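Copper induced nitroreductase D (Lactococcus lactis, PDB 2WQF) binds flavin mononucleotide and is a copper-induced nitroreductase involved in defence against oxidative stress, probably acting as an FMN-dependent oxidoreductase. Local coordinates at residues G145-D158 and K172-A184. Numbering follows the deposited sequence.
With FMN (flavin mononucleotide), chain B.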
loop_
_atom_site.group_PDB
_atom_site.type_symbol
_atom_site.label_atom_id
_atom_site.label_comp_id
_atom_site.label_asym_id
_atom_site.label_seq_id
_atom_site.Cartn_x
_atom_site.Cartn_y
_atom_site.Cartn_z
ATOM N N GLY A 145 12.427 -13.172 -9.906
ATOM C CA GLY A 145 13.304 -14.073 -9.170
ATOM C C GLY A 145 14.302 -13.378 -8.257
ATOM O O GLY A 145 15.207 -14.014 -7.709
ATOM N N LEU A 146 14.121 -12.068 -8.088
ATOM C CA LEU A 146 14.959 -11.249 -7.215
ATOM C C LEU A 146 14.325 -11.090 -5.854
ATOM O O LEU A 146 13.116 -11.029 -5.732
ATOM C CB LEU A 146 15.197 -9.880 -7.835
ATOM C CG LEU A 146 15.937 -9.889 -9.172
ATOM C CD1 LEU A 146 16.186 -8.485 -9.710
ATOM C CD2 LEU A 146 17.237 -10.669 -9.067
ATOM N N GLY A 147 15.140 -11.025 -4.824
ATOM C CA GLY A 147 14.635 -10.791 -3.484
ATOM C C GLY A 147 14.818 -9.346 -3.090
ATOM O O GLY A 147 15.535 -8.578 -3.738
ATOM N N ALA A 148 14.166 -8.967 -2.011
ATOM C CA ALA A 148 14.284 -7.609 -1.498
ATOM C C ALA A 148 13.895 -7.564 -0.039
ATOM O O ALA A 148 13.223 -8.472 0.475
ATOM C CB ALA A 148 13.395 -6.622 -2.310
ATOM N N ASN A 149 14.296 -6.478 0.626
ATOM C CA ASN A 149 13.859 -6.175 1.990
ATOM C C ASN A 149 13.679 -4.663 2.109
ATOM O O ASN A 149 14.288 -3.897 1.366
ATOM C CB ASN A 149 14.818 -6.781 3.030
ATOM C CG ASN A 149 16.211 -6.180 2.964
ATOM O OD1 ASN A 149 16.441 -5.090 3.435
ATOM N ND2 ASN A 149 17.128 -6.886 2.364
ATOM N N LEU A 150 12.785 -4.256 2.992
ATOM C CA LEU A 150 12.388 -2.874 3.118
ATOM C C LEU A 150 12.907 -2.267 4.426
ATOM O O LEU A 150 12.557 -2.718 5.510
ATOM C CB LEU A 150 10.850 -2.766 3.066
ATOM C CG LEU A 150 10.281 -1.346 3.104
ATOM C CD1 LEU A 150 10.671 -0.571 1.875
ATOM C CD2 LEU A 150 8.768 -1.397 3.269
ATOM N N GLN A 151 13.744 -1.242 4.291
ATOM C CA GLN A 151 14.375 -0.570 5.401
ATOM C C GLN A 151 13.875 0.852 5.559
ATOM O O GLN A 151 13.291 1.447 4.635
ATOM C CB GLN A 151 15.894 -0.565 5.240
ATOM C CG GLN A 151 16.530 -1.934 5.156
ATOM C CD GLN A 151 16.066 -2.840 6.277
ATOM O OE1 GLN A 151 16.008 -2.426 7.427
ATOM N NE2 GLN A 151 15.699 -4.066 5.940
ATOM N N HIS A 152 14.132 1.398 6.751
ATOM C CA HIS A 152 13.715 2.732 7.136
ATOM C C HIS A 152 14.811 3.483 7.886
ATOM O O HIS A 152 14.795 3.595 9.103
ATOM C CB HIS A 152 12.418 2.659 7.939
ATOM C CG HIS A 152 11.285 2.105 7.139
ATOM N ND1 HIS A 152 10.977 0.762 7.117
ATOM C CD2 HIS A 152 10.439 2.702 6.259
ATOM C CE1 HIS A 152 9.956 0.564 6.296
ATOM N NE2 HIS A 152 9.630 1.723 5.742
ATOM N N TYR A 153 15.771 3.998 7.122
ATOM C CA TYR A 153 16.841 4.841 7.670
ATOM C C TYR A 153 16.523 6.323 7.468
ATOM O O TYR A 153 17.336 7.181 7.777
ATOM C CB TYR A 153 18.183 4.449 7.049
ATOM C CG TYR A 153 18.649 3.110 7.564
ATOM C CD1 TYR A 153 19.142 2.983 8.856
ATOM C CD2 TYR A 153 18.565 1.977 6.778
ATOM C CE1 TYR A 153 19.553 1.763 9.346
ATOM C CE2 TYR A 153 18.980 0.751 7.250
ATOM C CZ TYR A 153 19.466 0.645 8.538
ATOM O OH TYR A 153 19.881 -0.585 9.010
ATOM N N ASN A 154 15.322 6.607 6.955
ATOM C CA ASN A 154 14.726 7.937 7.031
ATOM C C ASN A 154 14.249 8.171 8.472
ATOM O O ASN A 154 13.773 7.207 9.117
ATOM C CB ASN A 154 13.549 8.037 6.052
ATOM C CG ASN A 154 12.562 6.891 6.214
ATOM O OD1 ASN A 154 12.877 5.751 5.895
ATOM N ND2 ASN A 154 11.400 7.172 6.778
ATOM N N PRO A 155 14.354 9.421 8.984
ATOM C CA PRO A 155 14.836 10.622 8.288
ATOM C C PRO A 155 16.339 10.853 8.396
ATOM O O PRO A 155 16.800 11.878 7.938
ATOM C CB PRO A 155 14.134 11.768 9.033
ATOM C CG PRO A 155 13.503 11.181 10.239
ATOM C CD PRO A 155 13.896 9.747 10.350
ATOM N N LEU A 156 17.078 9.920 8.984
ATOM C CA LEU A 156 18.496 10.118 9.278
ATOM C C LEU A 156 19.312 10.451 8.035
ATOM O O LEU A 156 20.191 11.318 8.071
ATOM C CB LEU A 156 19.060 8.865 9.954
ATOM C CG LEU A 156 18.934 8.759 11.474
ATOM C CD1 LEU A 156 17.494 8.969 11.938
ATOM C CD2 LEU A 156 19.467 7.406 11.931
ATOM N N ILE A 157 19.021 9.758 6.930
ATOM C CA ILE A 157 19.824 9.878 5.710
ATOM C C ILE A 157 19.259 10.843 4.688
ATOM O O ILE A 157 19.861 11.036 3.638
ATOM C CB ILE A 157 20.018 8.513 5.029
ATOM C CG1 ILE A 157 18.685 7.960 4.530
ATOM C CG2 ILE A 157 20.666 7.529 6.013
ATOM C CD1 ILE A 157 18.849 6.694 3.716
ATOM N N ASP A 158 18.122 11.462 4.999
ATOM C CA ASP A 158 17.384 12.257 4.011
ATOM C C ASP A 158 18.220 13.373 3.369
ATOM O O ASP A 158 18.229 13.520 2.146
ATOM C CB ASP A 158 16.155 12.919 4.653
ATOM C CG ASP A 158 15.092 11.939 5.067
ATOM O OD1 ASP A 158 15.383 10.739 5.207
ATOM O OD2 ASP A 158 13.940 12.393 5.252
ATOM N N LYS A 172 10.015 13.621 0.041
ATOM C CA LYS A 172 10.094 13.170 1.429
ATOM C C LYS A 172 10.333 11.672 1.449
ATOM O O LYS A 172 9.486 10.903 1.017
ATOM C CB LYS A 172 8.822 13.512 2.178
ATOM C CG LYS A 172 8.828 13.091 3.633
ATOM C CD LYS A 172 7.480 13.359 4.273
ATOM C CE LYS A 172 7.465 12.989 5.754
ATOM N NZ LYS A 172 6.112 13.197 6.366
ATOM N N LEU A 173 11.507 11.270 1.925
ATOM C CA LEU A 173 11.904 9.866 1.901
ATOM C C LEU A 173 11.017 9.045 2.822
ATOM O O LEU A 173 10.818 9.417 3.976
ATOM C CB LEU A 173 13.381 9.750 2.335
ATOM C CG LEU A 173 13.981 8.337 2.281
ATOM C CD1 LEU A 173 13.876 7.698 0.902
ATOM C CD2 LEU A 173 15.460 8.431 2.699
ATOM N N ARG A 174 10.515 7.916 2.328
ATOM C CA ARG A 174 9.643 7.033 3.115
ATOM C C ARG A 174 10.168 5.617 3.377
ATOM O O ARG A 174 9.775 4.983 4.352
ATOM C CB ARG A 174 8.277 6.881 2.446
ATOM C CG ARG A 174 7.605 8.157 2.040
ATOM C CD ARG A 174 7.551 9.186 3.134
ATOM N NE ARG A 174 6.814 8.786 4.328
ATOM C CZ ARG A 174 7.263 8.901 5.586
ATOM N NH1 ARG A 174 8.519 9.261 5.850
ATOM N NH2 ARG A 174 6.472 8.623 6.610
ATOM N N GLY A 175 11.046 5.103 2.543
ATOM C CA GLY A 175 11.433 3.707 2.630
ATOM C C GLY A 175 12.562 3.415 1.652
ATOM O O GLY A 175 12.730 4.131 0.665
ATOM N N GLN A 176 13.339 2.375 1.929
ATOM C CA GLN A 176 14.433 1.958 1.059
ATOM C C GLN A 176 14.346 0.470 0.816
ATOM O O GLN A 176 14.548 -0.348 1.714
ATOM C CB GLN A 176 15.797 2.321 1.649
ATOM C CG GLN A 176 15.933 3.794 1.973
ATOM C CD GLN A 176 15.439 4.118 3.371
ATOM O OE1 GLN A 176 15.889 3.523 4.342
ATOM N NE2 GLN A 176 14.532 5.070 3.476
ATOM N N LEU A 177 14.047 0.114 -0.422
ATOM C CA LEU A 177 13.872 -1.281 -0.789
ATOM C C LEU A 177 15.188 -1.791 -1.389
ATOM O O LEU A 177 15.566 -1.430 -2.494
ATOM C CB LEU A 177 12.707 -1.442 -1.753
ATOM C CG LEU A 177 12.300 -2.874 -2.052
ATOM C CD1 LEU A 177 11.628 -3.570 -0.864
ATOM C CD2 LEU A 177 11.367 -2.904 -3.284
ATOM N N VAL A 178 15.909 -2.576 -0.597
ATOM C CA VAL A 178 17.172 -3.193 -0.966
ATOM C C VAL A 178 16.858 -4.476 -1.729
ATOM O O VAL A 178 16.028 -5.271 -1.293
ATOM C CB VAL A 178 17.987 -3.520 0.289
ATOM C CG1 VAL A 178 19.316 -4.127 -0.074
ATOM C CG2 VAL A 178 18.226 -2.256 1.089
ATOM N N PHE A 179 17.475 -4.655 -2.900
ATOM C CA PHE A 179 17.126 -5.768 -3.779
ATOM C C PHE A 179 18.331 -6.384 -4.451
ATOM O O PHE A 179 19.384 -5.762 -4.611
ATOM C CB PHE A 179 16.074 -5.348 -4.815
ATOM C CG PHE A 179 16.612 -4.489 -5.932
ATOM C CD1 PHE A 179 16.980 -5.071 -7.132
ATOM C CD2 PHE A 179 16.786 -3.120 -5.760
ATOM C CE1 PHE A 179 17.472 -4.288 -8.173
ATOM C CE2 PHE A 179 17.305 -2.327 -6.793
ATOM C CZ PHE A 179 17.655 -2.927 -7.988
ATOM N N GLY A 180 18.183 -7.646 -4.818
ATOM C CA GLY A 180 19.256 -8.363 -5.486
ATOM C C GLY A 180 18.946 -9.820 -5.689
ATOM O O GLY A 180 17.807 -10.248 -5.553
ATOM N N SER A 181 19.963 -10.588 -6.042
ATOM C CA SER A 181 19.778 -12.011 -6.192
ATOM C C SER A 181 19.574 -12.668 -4.833
ATOM O O SER A 181 20.156 -12.252 -3.839
ATOM C CB SER A 181 20.966 -12.625 -6.903
ATOM O OG SER A 181 22.194 -12.300 -6.265
ATOM N N ILE A 182 18.725 -13.694 -4.809
ATOM C CA ILE A 182 18.436 -14.402 -3.568
ATOM C C ILE A 182 19.561 -15.372 -3.240
ATOM O O ILE A 182 19.851 -16.271 -4.011
ATOM C CB ILE A 182 17.116 -15.171 -3.683
ATOM C CG1 ILE A 182 15.978 -14.191 -3.973
ATOM C CG2 ILE A 182 16.851 -15.982 -2.408
ATOM C CD1 ILE A 182 14.596 -14.844 -4.197
ATOM N N GLU A 183 20.177 -15.188 -2.075
ATOM C CA GLU A 183 21.325 -16.014 -1.677
ATOM C C GLU A 183 21.017 -16.935 -0.506
ATOM O O GLU A 183 21.807 -17.819 -0.179
ATOM C CB GLU A 183 22.533 -15.119 -1.365
ATOM C CG GLU A 183 22.920 -14.217 -2.551
ATOM C CD GLU A 183 23.312 -14.988 -3.803
ATOM O OE1 GLU A 183 23.838 -16.121 -3.681
ATOM O OE2 GLU A 183 23.142 -14.439 -4.917
ATOM N N ALA A 184 19.870 -16.730 0.122
ATOM C CA ALA A 184 19.348 -17.658 1.123
ATOM C C ALA A 184 17.837 -17.455 1.188
ATOM O O ALA A 184 17.357 -16.362 0.969
ATOM C CB ALA A 184 19.973 -17.427 2.507
HETATM N N1 FMN B . 11.656 -5.047 7.511
HETATM C C2 FMN B . 12.986 -4.582 7.929
HETATM O O2 FMN B . 13.917 -5.354 7.954
HETATM N N3 FMN B . 13.126 -3.227 8.376
HETATM C C4 FMN B . 12.076 -2.329 8.394
HETATM O O4 FMN B . 12.282 -1.184 8.687
HETATM C C4A FMN B . 10.744 -2.800 7.999
HETATM N N5 FMN B . 9.692 -2.052 8.023
HETATM C C5A FMN B . 8.482 -2.488 7.254
HETATM C C6 FMN B . 7.413 -1.476 6.968
HETATM C C7 FMN B . 6.349 -1.778 6.235
HETATM C C7M FMN B . 5.286 -0.725 6.008
HETATM C C8 FMN B . 6.240 -3.173 5.658
HETATM C C8M FMN B . 5.068 -3.520 4.756
HETATM C C9 FMN B . 7.168 -4.099 5.924
HETATM C C9A FMN B . 8.371 -3.749 6.762
HETATM N N10 FMN B . 9.387 -4.699 7.092
HETATM C C10 FMN B . 10.618 -4.221 7.545
HETATM C "C1'" FMN B . 9.294 -6.087 6.661
HETATM C "C2'" FMN B . 8.235 -6.835 7.466
HETATM O "O2'" FMN B . 8.735 -7.095 8.752
HETATM C "C3'" FMN B . 7.883 -8.111 6.698
HETATM O "O3'" FMN B . 7.242 -7.669 5.517
HETATM C "C4'" FMN B . 6.912 -8.989 7.506
HETATM O "O4'" FMN B . 7.574 -9.537 8.636
HETATM C "C5'" FMN B . 6.321 -10.120 6.666
HETATM O "O5'" FMN B . 7.385 -10.908 6.150
HETATM P P FMN B . 7.562 -11.075 4.536
HETATM O O1P FMN B . 6.292 -11.543 3.950
HETATM O O2P FMN B . 7.978 -9.672 3.949
HETATM O O3P FMN B . 8.737 -12.132 4.362
HETATM O O HOH W 1 17.881 -14.410 -7.549
HETATM O O HOH W 2 10.909 9.878 7.877
HETATM O O HOH W 3 13.337 13.361 2.764
HETATM O O HOH W 4 11.636 11.455 5.777
#
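Q151 and Q176 face each other as an antiparallel hydrogen-bonded pair, Q151 N reaching Q176 O at 2.8 Å with a nearly straight N-H...O angle of 173°. The same two-way pairing recurs at N149-V178 and G147-G180, binding strand 146-151 to 172-182. Past the last pair the side chain of Q176 takes over. Its chain, bent at chi2 (88°), sets OE1 to receive Y153 N on a lone pair at 2.8 Å, while NE2 donates to N154 OD1 at 3.0 Å, the two amide planes being 76° apart. Replacing Q176 by an alanine is likely to leave Y153 N and N154 OD1 without these partners and the loop after strand 146-151 freer to shift. That loop begins with H152, whose ND1 donates to FMN O4 at 2.8 Å while its CD2 edge abuts R174 O in the ring plane; W125 of the second subunit also meets the H152 ring. Q151 NE2 grips FMN O2 at 3.0 Å and also N149 OD1 at 2.8 Å, so N149 steadies the flavin-binding amide from the second shell. Farther along, L173 CD2 packs on I157 CG1, and two waters link D158 OD2 to the L173 backbone. L150 and L177 lie against W138 of helix 121-143, and V178 and Y153 against helix 53-73, while strand 97-104 pairs with 172-182.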